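Local coordinates for hypothetical 30.2 KD protein c25g10.02 IN chromosome I (Schizosaccharomyces pombe, PDB 1KCF) that resolves four-way Holliday junctions in fission yeast mitochondria as a homodimeric endonuclease, cutting at the point of strand exchange after 5'-CT-3' and 5'-TT-3' sequences, at residues 40-45 with 109-115; 56-60 with 239-243; 69-73 with 227-232; 31-36 with 248-253. Residues are numbered along the deposited sequence.

Contact 1: 40-45 with 109-115; sequences SRVLGI and FNPHVIL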
loop_
_atom_site.group_PDB
_atom_site.type_symbol
_atom_site.label_atom_id
_atom_site.label_comp_id
_atom_site.label_asym_id
_atom_site.label_seq_id
_atom_site.Cartn_x
_atom_site.Cartn_y
_atom_site.Cartn_z
ATOM N N SER A 40 0.672 -22.104 -15.482
ATOM C CA SER A 40 -0.090 -23.022 -14.653
ATOM C C SER A 40 -0.291 -22.326 -13.310
ATOM O O SER A 40 0.539 -21.519 -12.894
ATOM C CB SER A 40 0.661 -24.348 -14.457
ATOM O OG SER A 40 1.893 -24.156 -13.774
ATOM N N ARG A 41 -1.398 -22.633 -12.645
ATOM C CA ARG A 41 -1.712 -22.035 -11.353
ATOM C C ARG A 41 -1.593 -20.510 -11.421
ATOM O O ARG A 41 -0.845 -19.887 -10.671
ATOM C CB ARG A 41 -0.789 -22.603 -10.272
ATOM C CG ARG A 41 -0.798 -24.130 -10.194
ATOM C CD ARG A 41 -0.027 -24.641 -8.980
ATOM N NE ARG A 41 -0.786 -24.488 -7.739
ATOM C CZ ARG A 41 -1.832 -25.240 -7.403
ATOM N NH1 ARG A 41 -2.247 -26.204 -8.214
ATOM N NH2 ARG A 41 -2.468 -25.029 -6.260
ATOM N N VAL A 42 -2.340 -19.927 -12.347
ATOM C CA VAL A 42 -2.353 -18.489 -12.545
ATOM C C VAL A 42 -3.536 -17.894 -11.783
ATOM O O VAL A 42 -4.693 -18.233 -12.046
ATOM C CB VAL A 42 -2.490 -18.151 -14.040
ATOM C CG1 VAL A 42 -2.495 -16.645 -14.239
ATOM C CG2 VAL A 42 -1.341 -18.793 -14.820
ATOM N N LEU A 43 -3.243 -17.019 -10.828
ATOM C CA LEU A 43 -4.295 -16.385 -10.039
ATOM C C LEU A 43 -4.543 -14.943 -10.480
ATOM O O LEU A 43 -3.742 -14.049 -10.200
ATOM C CB LEU A 43 -3.935 -16.408 -8.551
ATOM C CG LEU A 43 -4.970 -15.758 -7.625
ATOM C CD1 LEU A 43 -6.263 -16.564 -7.640
ATOM C CD2 LEU A 43 -4.414 -15.673 -6.208
ATOM N N GLY A 44 -5.650 -14.729 -11.184
ATOM C CA GLY A 44 -5.997 -13.395 -11.635
ATOM C C GLY A 44 -6.850 -12.706 -10.588
ATOM O O GLY A 44 -7.857 -13.258 -10.148
ATOM N N ILE A 45 -6.453 -11.502 -10.189
ATOM C CA ILE A 45 -7.189 -10.763 -9.172
ATOM C C ILE A 45 -7.649 -9.371 -9.593
ATOM O O ILE A 45 -6.875 -8.569 -10.116
ATOM C CB ILE A 45 -6.353 -10.614 -7.890
ATOM C CG1 ILE A 45 -6.088 -11.990 -7.284
ATOM C CG2 ILE A 45 -7.082 -9.722 -6.896
ATOM C CD1 ILE A 45 -5.169 -11.957 -6.086
ATOM N N PHE A 109 -4.732 -21.329 -2.756
ATOM C CA PHE A 109 -4.399 -21.543 -4.155
ATOM C C PHE A 109 -2.934 -21.852 -4.426
ATOM O O PHE A 109 -2.616 -22.511 -5.417
ATOM C CB PHE A 109 -4.828 -20.319 -4.968
ATOM C CG PHE A 109 -6.273 -19.962 -4.793
ATOM C CD1 PHE A 109 -6.650 -18.651 -4.517
ATOM C CD2 PHE A 109 -7.260 -20.942 -4.878
ATOM C CE1 PHE A 109 -7.986 -18.321 -4.325
ATOM C CE2 PHE A 109 -8.602 -20.623 -4.688
ATOM C CZ PHE A 109 -8.967 -19.311 -4.410
ATOM N N ASN A 110 -2.045 -21.380 -3.560
ATOM C CA ASN A 110 -0.617 -21.620 -3.742
ATOM C C ASN A 110 -0.278 -21.395 -5.218
ATOM O O ASN A 110 0.110 -22.323 -5.921
ATOM C CB ASN A 110 -0.282 -23.058 -3.349
ATOM C CG ASN A 110 1.138 -23.208 -2.865
ATOM O OD1 ASN A 110 1.511 -22.663 -1.825
ATOM N ND2 ASN A 110 1.946 -23.941 -3.618
ATOM N N PRO A 111 -0.423 -20.149 -5.700
ATOM C CA PRO A 111 -0.150 -19.781 -7.094
ATOM C C PRO A 111 1.307 -19.712 -7.531
ATOM O O PRO A 111 2.214 -19.507 -6.723
ATOM C CB PRO A 111 -0.823 -18.410 -7.234
ATOM C CG PRO A 111 -1.797 -18.351 -6.077
ATOM C CD PRO A 111 -1.018 -19.011 -4.982
ATOM N N HIS A 112 1.512 -19.883 -8.834
ATOM C CA HIS A 112 2.836 -19.789 -9.424
ATOM C C HIS A 112 2.932 -18.360 -9.943
ATOM O O HIS A 112 4.015 -17.788 -10.053
ATOM C CB HIS A 112 2.990 -20.759 -10.600
ATOM C CG HIS A 112 3.074 -22.197 -10.197
ATOM N ND1 HIS A 112 3.559 -22.602 -8.972
ATOM C CD2 HIS A 112 2.777 -23.332 -10.876
ATOM C CE1 HIS A 112 3.556 -23.922 -8.913
ATOM N NE2 HIS A 112 3.087 -24.387 -10.055
ATOM N N VAL A 113 1.772 -17.794 -10.263
ATOM C CA VAL A 113 1.693 -16.438 -10.778
ATOM C C VAL A 113 0.447 -15.744 -10.247
ATOM O O VAL A 113 -0.615 -16.351 -10.122
ATOM C CB VAL A 113 1.627 -16.421 -12.327
ATOM C CG1 VAL A 113 1.530 -14.981 -12.828
ATOM C CG2 VAL A 113 2.859 -17.104 -12.914
ATOM N N ILE A 114 0.595 -14.467 -9.919
ATOM C CA ILE A 114 -0.518 -13.672 -9.430
ATOM C C ILE A 114 -0.605 -12.431 -10.293
ATOM O O ILE A 114 0.351 -11.664 -10.381
ATOM C CB ILE A 114 -0.324 -13.239 -7.964
ATOM C CG1 ILE A 114 -0.297 -14.470 -7.062
ATOM C CG2 ILE A 114 -1.460 -12.307 -7.542
ATOM C CD1 ILE A 114 0.060 -14.157 -5.632
ATOM N N LEU A 115 -1.753 -12.259 -10.937
ATOM C CA LEU A 115 -2.012 -11.119 -11.804
ATOM C C LEU A 115 -2.917 -10.145 -11.060
ATOM O O LEU A 115 -4.000 -10.512 -10.592
ATOM C CB LEU A 115 -2.698 -11.584 -13.085
ATOM C CG LEU A 115 -2.025 -12.754 -13.811
ATOM C CD1 LEU A 115 -2.835 -13.082 -15.045
ATOM C CD2 LEU A 115 -0.589 -12.404 -14.180
#
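Phe109 ends the helix 91-109. Its carbonyl O accepts a hydrogen bond from Arg41 NH2 at 2.7 Å, and its ring packs against Leu43, with CD1 of Phe109 3.8 Å from CD1 of Leu43. Asn110 follows with positive phi, and its O takes a nearly straight bond from Arg41 NE at 3.0 Å. One guanidinium thus holds the helix end through two carbonyls. Pro111 CG touches Leu43 CD2 at 3.7 Å. His112 N donates to Arg41 O at 3.0 Å, and Arg41 CD sits over one face of the His112 ring, 3.6 Å from the centroid, a CH-pi contact. Here two parallel neighbours of the RNase H-like sheet begin, 42-47 and 113-118. A G1 beta bulge marks the start of the first, where Arg41 and Val42 both face Ala57. Val113 O accepts from Leu43 N at 2.8 Å. Ile114 joins Leu43 on one face of the sheet; its CG2 lies 4.0 Å from Ile45 CD1. Leu115 N bonds to Leu43 O at 2.8 Å, and Leu115 O receives Ile45 N at 2.7 Å. On the other face Leu115 CD1 meets Val42 CG1 at 3.7 Å, and both side chains touch Trp238 of helix 224-253.

Contact 2: 56-60 with 239-243; sequences FASQN and MRWQA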
loop_
_atom_site.group_PDB
_atom_site.type_symbol
_atom_site.label_atom_id
_atom_site.label_comp_id
_atom_site.label_asym_id
_atom_site.label_seq_id
_atom_site.Cartn_x
_atom_site.Cartn_y
_atom_site.Cartn_z
ATOM N N PHE A 56 -8.710 -18.440 -10.737
ATOM C CA PHE A 56 -7.511 -19.265 -10.632
ATOM C C PHE A 56 -7.591 -20.284 -11.764
ATOM O O PHE A 56 -8.521 -21.088 -11.818
ATOM C CB PHE A 56 -7.484 -19.951 -9.259
ATOM C CG PHE A 56 -6.220 -20.721 -8.975
ATOM C CD1 PHE A 56 -4.972 -20.138 -9.159
ATOM C CD2 PHE A 56 -6.282 -22.027 -8.493
ATOM C CE1 PHE A 56 -3.803 -20.839 -8.871
ATOM C CE2 PHE A 56 -5.117 -22.738 -8.201
ATOM C CZ PHE A 56 -3.874 -22.138 -8.392
ATOM N N ALA A 57 -6.621 -20.239 -12.674
ATOM C CA ALA A 57 -6.627 -21.135 -13.821
ATOM C C ALA A 57 -5.251 -21.623 -14.265
ATOM O O ALA A 57 -4.225 -21.159 -13.776
ATOM C CB ALA A 57 -7.315 -20.446 -14.982
ATOM N N SER A 58 -5.254 -22.564 -15.206
ATOM C CA SER A 58 -4.030 -23.138 -15.762
ATOM C C SER A 58 -4.201 -23.327 -17.267
ATOM O O SER A 58 -5.316 -23.531 -17.751
ATOM C CB SER A 58 -3.728 -24.494 -15.115
ATOM O OG SER A 58 -3.526 -24.368 -13.717
ATOM N N GLN A 59 -3.101 -23.252 -18.010
ATOM C CA GLN A 59 -3.167 -23.423 -19.453
ATOM C C GLN A 59 -3.015 -24.893 -19.800
ATOM O O GLN A 59 -2.077 -25.557 -19.359
ATOM C CB GLN A 59 -2.078 -22.611 -20.151
ATOM C CG GLN A 59 -2.264 -22.532 -21.655
ATOM C CD GLN A 59 -2.311 -21.104 -22.157
ATOM O OE1 GLN A 59 -1.311 -20.384 -22.112
ATOM N NE2 GLN A 59 -3.478 -20.682 -22.635
ATOM N N ASN A 60 -3.956 -25.385 -20.599
ATOM C CA ASN A 60 -4.001 -26.778 -21.025
ATOM C C ASN A 60 -2.976 -27.098 -22.115
ATOM O O ASN A 60 -2.424 -26.197 -22.751
ATOM C CB ASN A 60 -5.412 -27.090 -21.531
ATOM C CG ASN A 60 -5.679 -28.565 -21.646
ATOM O OD1 ASN A 60 -5.455 -29.323 -20.703
ATOM N ND2 ASN A 60 -6.179 -28.983 -22.800
ATOM N N MET A 239 -2.818 -15.444 -20.080
ATOM C CA MET A 239 -2.306 -16.756 -20.435
ATOM C C MET A 239 -2.165 -16.894 -21.941
ATOM O O MET A 239 -1.241 -17.545 -22.423
ATOM C CB MET A 239 -3.222 -17.843 -19.881
ATOM C CG MET A 239 -3.142 -17.966 -18.370
ATOM S SD MET A 239 -4.524 -18.886 -17.674
ATOM C CE MET A 239 -4.344 -20.410 -18.511
ATOM N N ARG A 240 -3.074 -16.273 -22.686
ATOM C CA ARG A 240 -3.010 -16.340 -24.135
ATOM C C ARG A 240 -1.842 -15.504 -24.633
ATOM O O ARG A 240 -1.199 -15.866 -25.620
ATOM C CB ARG A 240 -4.322 -15.860 -24.766
ATOM C CG ARG A 240 -5.525 -16.726 -24.401
ATOM C CD ARG A 240 -6.756 -16.377 -25.235
ATOM N NE ARG A 240 -6.673 -16.913 -26.592
ATOM C CZ ARG A 240 -7.593 -16.723 -27.533
ATOM N NH1 ARG A 240 -8.678 -16.008 -27.273
ATOM N NH2 ARG A 240 -7.430 -17.253 -28.737
ATOM N N TRP A 241 -1.555 -14.394 -23.952
ATOM C CA TRP A 241 -0.434 -13.550 -24.352
ATOM C C TRP A 241 0.841 -14.363 -24.273
ATOM O O TRP A 241 1.666 -14.334 -25.184
ATOM C CB TRP A 241 -0.277 -12.331 -23.439
ATOM C CG TRP A 241 -1.420 -11.374 -23.461
ATOM C CD1 TRP A 241 -2.372 -11.257 -24.429
ATOM C CD2 TRP A 241 -1.728 -10.388 -22.468
ATOM N NE1 TRP A 241 -3.258 -10.260 -24.101
ATOM C CE2 TRP A 241 -2.889 -9.710 -22.902
ATOM C CE3 TRP A 241 -1.138 -10.009 -21.256
ATOM C CZ2 TRP A 241 -3.474 -8.672 -22.162
ATOM C CZ3 TRP A 241 -1.721 -8.975 -20.518
ATOM C CH2 TRP A 241 -2.876 -8.322 -20.977
ATOM N N GLN A 242 1.001 -15.088 -23.171
ATOM C CA GLN A 242 2.192 -15.899 -22.963
ATOM C C GLN A 242 2.303 -16.973 -24.039
ATOM O O GLN A 242 3.404 -17.322 -24.466
ATOM C CB GLN A 242 2.162 -16.551 -21.575
ATOM C CG GLN A 242 1.880 -15.588 -20.426
ATOM C CD GLN A 242 2.614 -14.268 -20.569
ATOM O OE1 GLN A 242 3.837 -14.238 -20.726
ATOM N NE2 GLN A 242 1.868 -13.166 -20.513
ATOM N N ALA A 243 1.161 -17.499 -24.468
ATOM C CA ALA A 243 1.141 -18.525 -25.500
ATOM C C ALA A 243 1.609 -17.907 -26.812
ATOM O O ALA A 243 2.474 -18.455 -27.495
ATOM C CB ALA A 243 -0.268 -19.088 -25.658
#
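Met239 reaches from helix 224-253 to the end of strand 52-59. Strand and helix run in nearly the same direction, 20° apart, with their axes 9.9 Å from each other at closest. The methionine bridges this gap. Its chi1 is m and its chi2 is t, so the chain extends from the helix toward the strand. This conformation brings SD of Met239 to 4.2 Å from Ala57 CB, and the methyl end lies near Gln59. Ala57 and Gln59 alternate with Ser58 along the strand, so both point their CA-to-CB bonds toward the helix, while that of Ser58 points away. Ser58 OG is hydrogen-bonded instead to His68 NE2 and to Arg41 N. Gln59 has a t chi1, which carries its side chain out to the helix beside Met239 and Ala243. Ala243 sits one turn after Met239, and its N bonds to Met239 O at 3.2 Å. Gln242 starts toward the strand, but its m, m conformation turns the amide back, and NE2 bonds to Trp238 O. Val42 and Val65 also touch Met239, so this one side chain meets three neighbouring strands of the RNase H-like sheet. The chemistry is mainly apolar: a flexible thioether fills the space between helix and sheet, and the long side chain of Gln59 packs alongside it.

Contact 3: 69-73 with 227-232; sequences NWSVE and DMADSA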
loop_
_atom_site.group_PDB
_atom_site.type_symbol
_atom_site.label_atom_id
_atom_site.label_comp_id
_atom_site.label_asym_id
_atom_site.label_seq_id
_atom_site.Cartn_x
_atom_site.Cartn_y
_atom_site.Cartn_z
ATOM N N ASN A 69 -10.836 -22.305 -9.887
ATOM C CA ASN A 69 -11.665 -21.595 -8.928
ATOM C C ASN A 69 -11.997 -20.245 -9.520
ATOM O O ASN A 69 -11.182 -19.651 -10.228
ATOM C CB ASN A 69 -10.937 -21.429 -7.601
ATOM C CG ASN A 69 -10.584 -22.755 -6.970
ATOM O OD1 ASN A 69 -9.546 -23.342 -7.272
ATOM N ND2 ASN A 69 -11.460 -23.248 -6.099
ATOM N N TRP A 70 -13.187 -19.749 -9.211
ATOM C CA TRP A 70 -13.636 -18.498 -9.790
ATOM C C TRP A 70 -14.734 -17.915 -8.920
ATOM O O TRP A 70 -15.732 -18.586 -8.650
ATOM C CB TRP A 70 -14.151 -18.818 -11.190
ATOM C CG TRP A 70 -14.471 -17.674 -12.056
ATOM C CD1 TRP A 70 -14.003 -16.401 -11.946
ATOM C CD2 TRP A 70 -15.277 -17.708 -13.236
ATOM N NE1 TRP A 70 -14.464 -15.638 -12.988
ATOM C CE2 TRP A 70 -15.249 -16.415 -13.796
ATOM C CE3 TRP A 70 -16.020 -18.710 -13.877
ATOM C CZ2 TRP A 70 -15.936 -16.089 -14.969
ATOM C CZ3 TRP A 70 -16.705 -18.389 -15.049
ATOM C CH2 TRP A 70 -16.657 -17.087 -15.581
ATOM N N SER A 71 -14.559 -16.672 -8.481
ATOM C CA SER A 71 -15.563 -16.056 -7.624
ATOM C C SER A 71 -15.387 -14.554 -7.408
ATOM O O SER A 71 -14.333 -13.979 -7.704
ATOM C CB SER A 71 -15.563 -16.765 -6.261
ATOM O OG SER A 71 -16.593 -16.289 -5.417
ATOM N N VAL A 72 -16.447 -13.932 -6.899
ATOM C CA VAL A 72 -16.465 -12.510 -6.576
ATOM C C VAL A 72 -16.962 -12.446 -5.137
ATOM O O VAL A 72 -18.006 -13.008 -4.807
ATOM C CB VAL A 72 -17.419 -11.723 -7.490
ATOM C CG1 VAL A 72 -17.601 -10.318 -6.959
ATOM C CG2 VAL A 72 -16.849 -11.665 -8.895
ATOM N N GLU A 73 -16.214 -11.762 -4.283
ATOM C CA GLU A 73 -16.563 -11.692 -2.874
ATOM C C GLU A 73 -16.673 -10.279 -2.329
ATOM O O GLU A 73 -16.076 -9.347 -2.854
ATOM C CB GLU A 73 -15.512 -12.448 -2.058
ATOM C CG GLU A 73 -15.200 -13.838 -2.582
ATOM C CD GLU A 73 -16.322 -14.819 -2.338
ATOM O OE1 GLU A 73 -16.248 -15.950 -2.864
ATOM O OE2 GLU A 73 -17.273 -14.461 -1.611
ATOM N N ASP A 227 -18.476 -8.924 -12.721
ATOM C CA ASP A 227 -17.244 -8.922 -11.951
ATOM C C ASP A 227 -16.456 -10.214 -12.157
ATOM O O ASP A 227 -15.229 -10.182 -12.240
ATOM C CB ASP A 227 -17.539 -8.696 -10.464
ATOM C CG ASP A 227 -18.109 -7.308 -10.187
ATOM O OD1 ASP A 227 -18.023 -6.440 -11.082
ATOM O OD2 ASP A 227 -18.635 -7.076 -9.076
ATOM N N MET A 228 -17.156 -11.344 -12.257
ATOM C CA MET A 228 -16.495 -12.631 -12.472
ATOM C C MET A 228 -15.887 -12.676 -13.869
ATOM O O MET A 228 -14.790 -13.196 -14.070
ATOM C CB MET A 228 -17.486 -13.795 -12.342
ATOM C CG MET A 228 -18.079 -14.001 -10.959
ATOM S SD MET A 228 -18.937 -15.590 -10.842
ATOM C CE MET A 228 -20.470 -15.224 -11.635
ATOM N N ALA A 229 -16.621 -12.145 -14.837
ATOM C CA ALA A 229 -16.159 -12.129 -16.214
ATOM C C ALA A 229 -14.887 -11.302 -16.287
ATOM O O ALA A 229 -13.953 -11.641 -17.012
ATOM C CB ALA A 229 -17.231 -11.533 -17.121
ATOM N N ASP A 230 -14.843 -10.228 -15.510
ATOM C CA ASP A 230 -13.675 -9.362 -15.503
ATOM C C ASP A 230 -12.403 -10.124 -15.125
ATOM O O ASP A 230 -11.413 -10.081 -15.856
ATOM C CB ASP A 230 -13.886 -8.198 -14.540
ATOM C CG ASP A 230 -13.173 -6.943 -14.990
ATOM O OD1 ASP A 230 -13.568 -6.399 -16.045
ATOM O OD2 ASP A 230 -12.221 -6.507 -14.303
ATOM N N SER A 231 -12.421 -10.827 -13.994
ATOM C CA SER A 231 -11.234 -11.570 -13.581
ATOM C C SER A 231 -10.916 -12.718 -14.538
ATOM O O SER A 231 -9.750 -13.057 -14.742
ATOM C CB SER A 231 -11.386 -12.105 -12.145
ATOM O OG SER A 231 -12.448 -13.036 -12.033
ATOM N N ALA A 232 -11.947 -13.317 -15.129
ATOM C CA ALA A 232 -11.731 -14.418 -16.062
ATOM C C ALA A 232 -11.030 -13.905 -17.324
ATOM O O ALA A 232 -10.190 -14.593 -17.898
ATOM C CB ALA A 232 -13.062 -15.075 -16.423
#
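Val72 points toward helix 224-253, and the indole of Trp70 swings in beside it; Met228 meets both in the apolar centre. Val72 CG2 is 3.4 Å from Met228 CG and also 3.4 Å from Asp227 CB. Met228 SD stands 4.8 Å from the centroid of the five-membered ring of Trp70, a Met-aromatic contact. The benzo ring of the indole reaches Ala232, CZ2 of Trp70 3.4 Å from CB of Ala232. At the edge of the ring, Trp70 NE1 donates a hydrogen bond to Met228 O at 2.7 Å. Ser231 OG pairs with Ser53 OG. Asp227 OD1 forms a salt bridge with Arg122. On the same helix, the side-chain end of the Mg(2+)-binding Asp230 leads away from the strand, close to Asp46 of strand 42-47, which also binds Mg(2+). The contact therefore fixes strand 65-73 to the helix that carries part of the RuvC-type metal site. Helix and strand cross at 133°, Trp215 of helix 209-217 stacks on Trp70, and strand 52-59 lies alongside strand 65-73 in the sheet.

Contact 4: 31-36 with 248-253; sequences IVDSPI and YRNFCK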
loop_
_atom_site.group_PDB
_atom_site.type_symbol
_atom_site.label_atom_id
_atom_site.label_comp_id
_atom_site.label_asym_id
_atom_site.label_seq_id
_atom_site.Cartn_x
_atom_site.Cartn_y
_atom_site.Cartn_z
ATOM N N ILE A 31 9.297 -7.485 -27.497
ATOM C CA ILE A 31 8.709 -8.794 -27.750
ATOM C C ILE A 31 9.719 -9.896 -27.439
ATOM O O ILE A 31 9.483 -10.745 -26.580
ATOM C CB ILE A 31 8.270 -8.921 -29.229
ATOM C CG1 ILE A 31 7.203 -7.871 -29.538
ATOM C CG2 ILE A 31 7.741 -10.326 -29.511
ATOM C CD1 ILE A 31 6.817 -7.794 -31.001
ATOM N N VAL A 32 10.848 -9.864 -28.139
ATOM C CA VAL A 32 11.900 -10.860 -27.968
ATOM C C VAL A 32 12.402 -10.985 -26.529
ATOM O O VAL A 32 12.726 -12.080 -26.065
ATOM C CB VAL A 32 13.112 -10.534 -28.879
ATOM C CG1 VAL A 32 14.227 -11.549 -28.659
ATOM C CG2 VAL A 32 12.680 -10.526 -30.338
ATOM N N ASP A 33 12.463 -9.859 -25.826
ATOM C CA ASP A 33 12.957 -9.845 -24.455
ATOM C C ASP A 33 11.886 -10.005 -23.382
ATOM O O ASP A 33 12.200 -10.033 -22.195
ATOM C CB ASP A 33 13.745 -8.558 -24.211
ATOM C CG ASP A 33 15.010 -8.488 -25.045
ATOM O OD1 ASP A 33 15.353 -7.380 -25.516
ATOM O OD2 ASP A 33 15.664 -9.539 -25.222
ATOM N N SER A 34 10.626 -10.106 -23.793
ATOM C CA SER A 34 9.535 -10.283 -22.836
ATOM C C SER A 34 9.847 -11.496 -21.963
ATOM O O SER A 34 10.145 -12.573 -22.472
ATOM C CB SER A 34 8.219 -10.516 -23.573
ATOM O OG SER A 34 8.300 -11.690 -24.361
ATOM N N PRO A 35 9.786 -11.335 -20.633
ATOM C CA PRO A 35 10.069 -12.432 -19.702
ATOM C C PRO A 35 9.150 -13.636 -19.889
ATOM O O PRO A 35 7.986 -13.495 -20.268
ATOM C CB PRO A 35 9.879 -11.779 -18.331
ATOM C CG PRO A 35 10.217 -10.345 -18.587
ATOM C CD PRO A 35 9.527 -10.084 -19.901
ATOM N N ILE A 36 9.682 -14.822 -19.615
ATOM C CA ILE A 36 8.916 -16.054 -19.730
ATOM C C ILE A 36 8.360 -16.422 -18.361
ATOM O O ILE A 36 9.115 -16.639 -17.410
ATOM C CB ILE A 36 9.796 -17.213 -20.241
ATOM C CG1 ILE A 36 9.096 -18.554 -19.998
ATOM C CG2 ILE A 36 11.152 -17.175 -19.555
ATOM C CD1 ILE A 36 7.835 -18.747 -20.808
ATOM N N TYR A 248 5.806 -15.728 -31.090
ATOM C CA TYR A 248 6.382 -14.481 -31.587
ATOM C C TYR A 248 7.803 -14.104 -31.182
ATOM O O TYR A 248 8.441 -13.319 -31.881
ATOM C CB TYR A 248 5.442 -13.319 -31.272
ATOM C CG TYR A 248 4.160 -13.352 -32.069
ATOM C CD1 TYR A 248 2.927 -13.488 -31.435
ATOM C CD2 TYR A 248 4.177 -13.238 -33.459
ATOM C CE1 TYR A 248 1.744 -13.508 -32.166
ATOM C CE2 TYR A 248 3.000 -13.258 -34.196
ATOM C CZ TYR A 248 1.787 -13.390 -33.543
ATOM O OH TYR A 248 0.611 -13.387 -34.262
ATOM N N ARG A 249 8.306 -14.636 -30.075
ATOM C CA ARG A 249 9.666 -14.305 -29.664
ATOM C C ARG A 249 10.660 -14.703 -30.749
ATOM O O ARG A 249 11.390 -13.856 -31.275
ATOM C CB ARG A 249 10.042 -15.005 -28.356
ATOM C CG ARG A 249 9.410 -14.407 -27.111
ATOM C CD ARG A 249 10.095 -14.935 -25.862
ATOM N NE ARG A 249 9.403 -14.553 -24.634
ATOM C CZ ARG A 249 8.307 -15.149 -24.172
ATOM N NH1 ARG A 249 7.771 -16.165 -24.835
ATOM N NH2 ARG A 249 7.750 -14.732 -23.042
ATOM N N ASN A 250 10.686 -15.990 -31.082
ATOM C CA ASN A 250 11.599 -16.477 -32.108
ATOM C C ASN A 250 11.311 -15.854 -33.458
ATOM O O ASN A 250 12.226 -15.571 -34.224
ATOM C CB ASN A 250 11.533 -18.000 -32.216
ATOM C CG ASN A 250 12.162 -18.685 -31.026
ATOM O OD1 ASN A 250 13.088 -18.151 -30.414
ATOM N ND2 ASN A 250 11.677 -19.875 -30.698
ATOM N N PHE A 251 10.037 -15.627 -33.747
ATOM C CA PHE A 251 9.655 -15.028 -35.017
ATOM C C PHE A 251 10.253 -13.625 -35.185
ATOM O O PHE A 251 10.774 -13.286 -36.252
ATOM C CB PHE A 251 8.130 -14.958 -35.124
ATOM C CG PHE A 251 7.645 -14.331 -36.394
ATOM C CD1 PHE A 251 7.799 -14.985 -37.609
ATOM C CD2 PHE A 251 7.078 -13.066 -36.382
ATOM C CE1 PHE A 251 7.395 -14.388 -38.793
ATOM C CE2 PHE A 251 6.672 -12.460 -37.558
ATOM C CZ PHE A 251 6.833 -13.122 -38.768
ATOM N N CYS A 252 10.177 -12.815 -34.132
ATOM C CA CYS A 252 10.698 -11.451 -34.177
ATOM C C CYS A 252 12.219 -11.360 -34.224
ATOM O O CYS A 252 12.764 -10.362 -34.687
ATOM C CB CYS A 252 10.174 -10.643 -32.989
ATOM S SG CYS A 252 8.427 -10.225 -33.110
ATOM N N LYS A 253 12.907 -12.387 -33.738
ATOM C CA LYS A 253 14.367 -12.391 -33.770
ATOM C C LYS A 253 14.846 -12.239 -35.215
ATOM O O LYS A 253 15.911 -11.675 -35.470
ATOM C CB LYS A 253 14.914 -13.696 -33.192
ATOM C CG LYS A 253 14.892 -13.787 -31.681
ATOM C CD LYS A 253 15.373 -15.156 -31.228
ATOM C CE LYS A 253 15.402 -15.264 -29.716
ATOM N NZ LYS A 253 15.631 -16.668 -29.276
#
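Ile31, near the end of helix 26-33, begins the contact. Its CD1 lies 3.6 Å from Cys252 SG, and its CG2 is 4.2 Å from Tyr248 CB. Val32 is the closest point of the two backbones, with its CA 4.4 Å from that of Arg249. Its CG2 touches Cys252 CB at 3.6 Å, and its CG1 touches Lys253 CG at 3.8 Å. Ser34 lies in the turn that follows; its OG bonds back to Ile31 O at 2.7 Å. Its carbonyl is the main polar anchor: Ser34 O accepts from Arg249 NE at 3.0 Å and from Arg249 NH2 at 3.3 Å. Pro35 O takes a weak bond from Arg249 NH2, also at 3.0 Å. Ile36 packs loosely beside the guanidinium, its CA 3.8 Å from NH2 of Arg249. Ile12 of helix 6-15 touches both Ile31 and Tyr248. The first segment falls in the SAP motif, a small helical element commonly linked to DNA binding. Here its second helix docks on the far end of the long helix of the resolvase fold.

From the N terminus, helix 26-33 and the turn after it come first; contact 4 joins them to the end of helix 224-253, closing a loop round the other three. The chain then enters strand 42-47, which contact 1 pairs with strand 113-118. Strands 52-59 and 65-73 follow, and contacts 2 and 3 tie them to the same long helix in reverse order. Contact 3 thus nests inside contact 2, while contact 1 crosses both. Contacts 1 to 3 adjoin in one sheet: Val42 N bonds to Ala57 O at 2.7 Å, and Phe56 N to Asn69 O at 2.8 Å. Helix 224-253 joins contact 3 at the metal site to contact 4 at the SAP motif, centres about 30 Å apart.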